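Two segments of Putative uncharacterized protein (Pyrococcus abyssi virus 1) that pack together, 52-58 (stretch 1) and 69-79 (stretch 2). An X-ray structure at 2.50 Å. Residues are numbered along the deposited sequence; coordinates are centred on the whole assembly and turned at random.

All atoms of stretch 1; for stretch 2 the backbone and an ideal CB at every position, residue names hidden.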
ATOM      1  N   THR A  52       8.159   2.692  -6.806  1.00 50.25           N
ATOM      2  CA  THR A  52       9.214   1.817  -7.341  1.00 50.87           C
ATOM      3  C   THR A  52      10.611   2.386  -7.174  1.00 54.82           C
ATOM      4  O   THR A  52      11.553   1.627  -6.887  1.00 54.44           O
ATOM      5  CB  THR A  52       8.904   1.305  -8.757  1.00 63.33           C
ATOM      6  OG1 THR A  52       8.429   2.382  -9.558  1.00 63.63           O
ATOM      7  CG2 THR A  52       7.883   0.154  -8.754  1.00 64.00           C
ATOM      8  N   ALA A  53      10.734   3.728  -7.277  1.00 50.20           N
ATOM      9  CA  ALA A  53      11.989   4.446  -7.089  1.00 49.75           C
ATOM     10  C   ALA A  53      12.628   4.211  -5.710  1.00 54.72           C
ATOM     11  O   ALA A  53      13.828   4.462  -5.547  1.00 54.68           O
ATOM     12  CB  ALA A  53      11.769   5.928  -7.307  1.00 50.52           C
ATOM     13  N   VAL A  54      11.845   3.710  -4.727  1.00 51.53           N
ATOM     14  CA  VAL A  54      12.316   3.471  -3.355  1.00 51.58           C
ATOM     15  C   VAL A  54      12.375   2.011  -2.856  1.00 53.48           C
ATOM     16  O   VAL A  54      12.906   1.776  -1.763  1.00 53.78           O
ATOM     17  CB  VAL A  54      11.646   4.429  -2.331  1.00 56.85           C
ATOM     18  CG1 VAL A  54      12.008   5.882  -2.618  1.00 56.58           C
ATOM     19  CG2 VAL A  54      10.130   4.241  -2.285  1.00 56.72           C
ATOM     20  N   ASN A  55      11.867   1.038  -3.659  1.00 48.36           N
ATOM     21  CA  ASN A  55      11.861  -0.414  -3.376  1.00 47.54           C
ATOM     22  C   ASN A  55      13.210  -0.911  -2.923  1.00 51.05           C
ATOM     23  O   ASN A  55      13.295  -1.850  -2.120  1.00 50.97           O
ATOM     24  CB  ASN A  55      11.486  -1.222  -4.633  1.00 48.49           C
ATOM     25  CG  ASN A  55      10.064  -1.111  -5.108  1.00 72.19           C
ATOM     26  OD1 ASN A  55       9.157  -0.681  -4.377  1.00 70.85           O
ATOM     27  ND2 ASN A  55       9.838  -1.542  -6.353  1.00 58.78           N
ATOM     28  N   TRP A  56      14.281  -0.316  -3.486  1.00 46.92           N
ATOM     29  CA  TRP A  56      15.648  -0.674  -3.142  1.00 45.01           C
ATOM     30  C   TRP A  56      15.861  -0.546  -1.643  1.00 45.78           C
ATOM     31  O   TRP A  56      16.434  -1.458  -1.053  1.00 44.24           O
ATOM     32  CB  TRP A  56      16.649   0.172  -3.945  1.00 43.44           C
ATOM     33  CG  TRP A  56      16.588   1.643  -3.671  1.00 43.70           C
ATOM     34  CD1 TRP A  56      15.823   2.571  -4.322  1.00 46.50           C
ATOM     35  CD2 TRP A  56      17.314   2.356  -2.662  1.00 42.69           C
ATOM     36  NE1 TRP A  56      16.017   3.816  -3.770  1.00 45.35           N
ATOM     37  CE2 TRP A  56      16.906   3.707  -2.727  1.00 46.40           C
ATOM     38  CE3 TRP A  56      18.248   1.974  -1.682  1.00 43.45           C
ATOM     39  CZ2 TRP A  56      17.425   4.685  -1.871  1.00 45.28           C
ATOM     40  CZ3 TRP A  56      18.735   2.940  -0.809  1.00 44.46           C
ATOM     41  CH2 TRP A  56      18.331   4.274  -0.914  1.00 44.92           C
ATOM     42  N   ASP A  57      15.303   0.540  -1.009  1.00 41.00           N
ATOM     43  CA  ASP A  57      15.468   0.791   0.419  1.00 39.80           C
ATOM     44  C   ASP A  57      14.709  -0.153   1.336  1.00 41.71           C
ATOM     45  O   ASP A  57      15.187  -0.457   2.444  1.00 41.57           O
ATOM     46  CB  ASP A  57      15.286   2.264   0.786  1.00 42.16           C
ATOM     47  CG  ASP A  57      15.887   2.594   2.137  1.00 52.87           C
ATOM     48  OD1 ASP A  57      15.166   3.179   2.977  1.00 56.57           O
ATOM     49  OD2 ASP A  57      17.033   2.142   2.410  1.00 50.36           O
ATOM     50  N   VAL A  58      13.570  -0.679   0.853  1.00 35.39           N
ATOM     51  CA  VAL A  58      12.795  -1.678   1.574  1.00 33.90           C
ATOM     52  C   VAL A  58      13.690  -2.917   1.779  1.00 38.04           C
ATOM     53  O   VAL A  58      13.838  -3.342   2.920  1.00 37.10           O
ATOM     54  CB  VAL A  58      11.456  -1.979   0.875  1.00 36.81           C
ATOM     55  CG1 VAL A  58      10.586  -2.916   1.715  1.00 35.61           C
ATOM     56  CG2 VAL A  58      10.711  -0.685   0.554  1.00 36.30           C
ATOM     57  N   UNK A  69      22.035   2.966   8.084  1.00 96.37           N
ATOM     58  CA  UNK A  69      23.323   3.511   7.655  1.00 94.64           C
ATOM     59  C   UNK A  69      23.381   3.578   6.128  1.00 94.13           C
ATOM     60  O   UNK A  69      23.879   2.662   5.464  1.00 93.54           O
ATOM     61  CB  UNK A  69      24.476   2.664   8.198  1.00 94.64           C
ATOM     62  N   UNK A  70      22.802   4.664   5.582  1.00 87.48           N
ATOM     63  CA  UNK A  70      22.709   4.948   4.148  1.00 85.86           C
ATOM     64  C   UNK A  70      23.838   5.858   3.669  1.00 85.75           C
ATOM     65  O   UNK A  70      24.437   6.589   4.464  1.00 85.26           O
ATOM     66  CB  UNK A  70      21.358   5.590   3.827  1.00 85.86           C
ATOM     67  N   UNK A  71      24.111   5.825   2.356  1.00 78.94           N
ATOM     68  CA  UNK A  71      25.108   6.697   1.752  1.00 76.81           C
ATOM     69  C   UNK A  71      24.452   8.058   1.505  1.00 78.73           C
ATOM     70  O   UNK A  71      23.217   8.161   1.428  1.00 77.68           O
ATOM     71  CB  UNK A  71      25.659   6.099   0.456  1.00 76.81           C
ATOM     72  N   UNK A  72      25.297   9.090   1.375  1.00 73.44           N
ATOM     73  CA  UNK A  72      24.929  10.476   1.113  1.00 71.95           C
ATOM     74  C   UNK A  72      23.959  10.531  -0.074  1.00 72.69           C
ATOM     75  O   UNK A  72      22.868  11.093   0.045  1.00 72.48           O
ATOM     76  CB  UNK A  72      26.172  11.325   0.839  1.00 71.95           C
ATOM     77  N   UNK A  73      24.341   9.870  -1.181  1.00 66.09           N
ATOM     78  CA  UNK A  73      23.584   9.782  -2.429  1.00 64.30           C
ATOM     79  C   UNK A  73      22.228   9.080  -2.231  1.00 63.97           C
ATOM     80  O   UNK A  73      21.214   9.579  -2.735  1.00 63.75           O
ATOM     81  CB  UNK A  73      24.407   9.039  -3.484  1.00 64.30           C
ATOM     82  N   UNK A  74      22.209   7.947  -1.472  1.00 55.86           N
ATOM     83  CA  UNK A  74      21.011   7.161  -1.161  1.00 53.81           C
ATOM     84  C   UNK A  74      20.017   8.030  -0.379  1.00 55.39           C
ATOM     85  O   UNK A  74      18.899   8.257  -0.861  1.00 53.24           O
ATOM     86  CB  UNK A  74      21.375   5.907  -0.363  1.00 53.81           C
ATOM     87  N   UNK A  75      20.475   8.590   0.781  1.00 51.75           N
ATOM     88  CA  UNK A  75      19.754   9.534   1.639  1.00 51.14           C
ATOM     89  C   UNK A  75      19.059  10.646   0.832  1.00 52.10           C
ATOM     90  O   UNK A  75      17.869  10.888   1.045  1.00 52.23           O
ATOM     91  CB  UNK A  75      20.721  10.156   2.648  1.00 51.14           C
ATOM     92  N   UNK A  76      19.800  11.316  -0.079  1.00 46.37           N
ATOM     93  CA  UNK A  76      19.295  12.418  -0.916  1.00 45.63           C
ATOM     94  C   UNK A  76      18.172  11.998  -1.867  1.00 50.16           C
ATOM     95  O   UNK A  76      17.211  12.756  -2.061  1.00 49.85           O
ATOM     96  CB  UNK A  76      20.445  13.011  -1.732  1.00 45.63           C
ATOM     97  N   UNK A  77      18.312  10.797  -2.478  1.00 46.24           N
ATOM     98  CA  UNK A  77      17.333  10.213  -3.392  1.00 45.58           C
ATOM     99  C   UNK A  77      16.063   9.844  -2.587  1.00 46.71           C
ATOM    100  O   UNK A  77      14.965  10.075  -3.086  1.00 47.11           O
ATOM    101  CB  UNK A  77      17.914   8.988  -4.100  1.00 45.58           C
ATOM    102  N   UNK A  78      16.211   9.327  -1.344  1.00 40.94           N
ATOM    103  CA  UNK A  78      15.074   9.027  -0.462  1.00 41.61           C
ATOM    104  C   UNK A  78      14.334  10.360  -0.120  1.00 47.85           C
ATOM    105  O   UNK A  78      13.100  10.426  -0.224  1.00 47.70           O
ATOM    106  CB  UNK A  78      15.551   8.322   0.809  1.00 41.61           C
ATOM    107  N   UNK A  79      15.116  11.413   0.264  1.00 43.24           N
ATOM    108  CA  UNK A  79      14.610  12.736   0.595  1.00 42.07           C
ATOM    109  C   UNK A  79      13.894  13.386  -0.562  1.00 45.34           C
ATOM    110  O   UNK A  79      12.871  14.026  -0.348  1.00 45.75           O
ATOM    111  CB  UNK A  79      15.755  13.638   1.060  1.00 42.07           C
TER

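Position 69 lies in a loop, phi/psi -108/83, and its ideal CB has nothing of stretch 1 within 5.5 Å. Stretch 1 sets no requirement here. The deposited residue is L69, which is poorly ordered and makes no contact with stretch 1.

Position 70 has an extended backbone, at -95/159. Its CA-to-CB bond points toward stretch 1, but the ideal CB is still more than 5.5 Å away. Ahead lie the outer edge of the W56 ring and the carboxylate of D57. A medium or long side chain could bridge the gap: an apolar one for the ring, or a donor such as lysine or glutamine for the acid. The residue is L70. Its CD2 lies 3.7 Å from W56 CH2, at the ring edge, and 3.7 Å from D57 OD2.

Position 71 has phi/psi -82/159 and directly precedes a helix. Stretch 1 is out of reach, so the backbone gives the better clue. Serine, threonine, aspartate or asparagine could cap the free amides of the first turn. The residue is S71, the N-cap: its OG accepts from the N of position 74 at 3.1 Å.

Positions 72 and 73 begin the helix and are out of reach of stretch 1. Polar residues suit both, and acidic ones suit a helix N-terminus in particular. They are D72 and D73, and neither touches stretch 1.

Position 74 is tight. Its CB points sideways, yet the ideal CB is 3.5 Å from W56 CH2. There is little room on the ring side, so alanine or an unbranched chain such as glutamine, glutamate or methionine could serve. The residue is E74. In the model its CB is 3.5 Å from W56 CH2. The chain then turns back to its own helix start, where E74 OE1 accepts from S71 N at 2.9 Å.

Positions 75 and 76 offer no contact with stretch 1. The CB of 75 points away, and 76 is out of reach. Many residues would fit; they are Y75 and K76.

Position 77 points toward stretch 1, its ideal CB 4.9 Å from W56 CZ2. Beyond lie the indole NH, a donor, and the carbonyl of A53, an acceptor. Glutamate or glutamine could reach the NH. The residue is E77. W56 NE1 donates to E77 OE1 at 2.9 Å, with OE1 near the ring plane. The same NE1 makes a weak bond to A53 O, also at 2.9 Å. E77 OE2 is 3.3 Å from A53 O, but both are acceptors and do not bond.

Position 78 points sideways, its ideal CB again 4.9 Å from W56 CZ2. V54, W56 and the CB of D57 offer a largely apolar surface. Leucine, isoleucine or methionine would suit. The residue is I78, whose end comes nearer than its CB. Its CD1 lies 3.5 Å from W56 CZ2, 3.7 Å from D57 CB and 3.8 Å from V54 CG1.

Position 79 is out of reach, and a polar residue is acceptable. It is Q79.

Stretch 2 69-79: LLSDDEYKEIQ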
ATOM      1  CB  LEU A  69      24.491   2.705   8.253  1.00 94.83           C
ATOM      2  CG  LEU A  69      25.003   3.185   9.620  1.00 99.57           C
ATOM      3  CD1 LEU A  69      24.163   2.630  10.770  1.00 99.55           C
ATOM      4  CD2 LEU A  69      26.454   2.795   9.824  1.00102.14           C
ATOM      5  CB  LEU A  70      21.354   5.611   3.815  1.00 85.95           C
ATOM      6  CG  LEU A  70      20.155   4.684   3.682  1.00 91.10           C
ATOM      7  CD1 LEU A  70      19.347   4.663   4.962  1.00 92.03           C
ATOM      8  CD2 LEU A  70      19.259   5.124   2.554  1.00 92.94           C
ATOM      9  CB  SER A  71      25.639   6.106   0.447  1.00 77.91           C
ATOM     10  OG  SER A  71      24.852   6.464  -0.678  1.00 82.97           O
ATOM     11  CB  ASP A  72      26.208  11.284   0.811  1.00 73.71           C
ATOM     12  CG  ASP A  72      26.075  12.772   1.022  1.00 81.57           C
ATOM     13  OD1 ASP A  72      26.118  13.208   2.193  1.00 81.17           O
ATOM     14  OD2 ASP A  72      25.939  13.504   0.016  1.00 88.66           O
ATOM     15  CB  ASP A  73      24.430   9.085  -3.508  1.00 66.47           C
ATOM     16  CG  ASP A  73      25.832   9.664  -3.638  1.00 80.31           C
ATOM     17  OD1 ASP A  73      26.761   9.126  -2.987  1.00 80.75           O
ATOM     18  OD2 ASP A  73      25.989  10.690  -4.345  1.00 87.13           O
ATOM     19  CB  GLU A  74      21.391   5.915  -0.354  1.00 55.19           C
ATOM     20  CG  GLU A  74      21.938   4.759  -1.175  1.00 62.12           C
ATOM     21  CD  GLU A  74      22.601   3.664  -0.360  1.00 76.45           C
ATOM     22  OE1 GLU A  74      22.661   3.790   0.886  1.00 61.77           O
ATOM     23  OE2 GLU A  74      23.086   2.685  -0.971  1.00 76.46           O
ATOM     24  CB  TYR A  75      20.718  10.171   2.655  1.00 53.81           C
ATOM     25  CG  TYR A  75      20.021  11.018   3.702  1.00 58.19           C
ATOM     26  CD1 TYR A  75      19.671  10.482   4.939  1.00 60.43           C
ATOM     27  CD2 TYR A  75      19.687  12.349   3.448  1.00 59.29           C
ATOM     28  CE1 TYR A  75      19.006  11.246   5.898  1.00 61.46           C
ATOM     29  CE2 TYR A  75      19.025  13.124   4.401  1.00 60.54           C
ATOM     30  CZ  TYR A  75      18.679  12.563   5.623  1.00 69.42           C
ATOM     31  OH  TYR A  75      18.027  13.308   6.577  1.00 71.68           O
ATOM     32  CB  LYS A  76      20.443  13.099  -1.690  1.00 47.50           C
ATOM     33  CG  LYS A  76      21.388  13.938  -0.810  1.00 56.31           C
ATOM     34  CD  LYS A  76      22.767  14.129  -1.450  1.00 67.74           C
ATOM     35  CE  LYS A  76      22.858  15.319  -2.374  1.00 79.30           C
ATOM     36  NZ  LYS A  76      24.121  15.295  -3.154  1.00 92.95           N
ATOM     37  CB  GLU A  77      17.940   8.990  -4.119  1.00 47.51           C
ATOM     38  CG  GLU A  77      17.115   8.435  -5.276  1.00 59.91           C
ATOM     39  CD  GLU A  77      15.937   7.533  -4.937  1.00 81.56           C
ATOM     40  OE1 GLU A  77      16.031   6.736  -3.975  1.00 62.68           O
ATOM     41  OE2 GLU A  77      14.918   7.615  -5.660  1.00 85.39           O
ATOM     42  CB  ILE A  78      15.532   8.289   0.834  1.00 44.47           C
ATOM     43  CG1 ILE A  78      15.907   6.822   0.571  1.00 44.55           C
ATOM     44  CG2 ILE A  78      14.483   8.404   1.957  1.00 45.44           C
ATOM     45  CD1 ILE A  78      14.730   5.888   0.091  1.00 60.19           C
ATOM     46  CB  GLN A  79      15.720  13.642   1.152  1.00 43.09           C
ATOM     47  CG  GLN A  79      16.148  13.302   2.587  1.00 43.67           C
ATOM     48  CD  GLN A  79      15.057  13.385   3.650  1.00 62.68           C
ATOM     49  OE1 GLN A  79      14.996  12.557   4.567  1.00 61.09           O
ATOM     50  NE2 GLN A  79      14.187  14.393   3.583  1.00 46.89           N
TER
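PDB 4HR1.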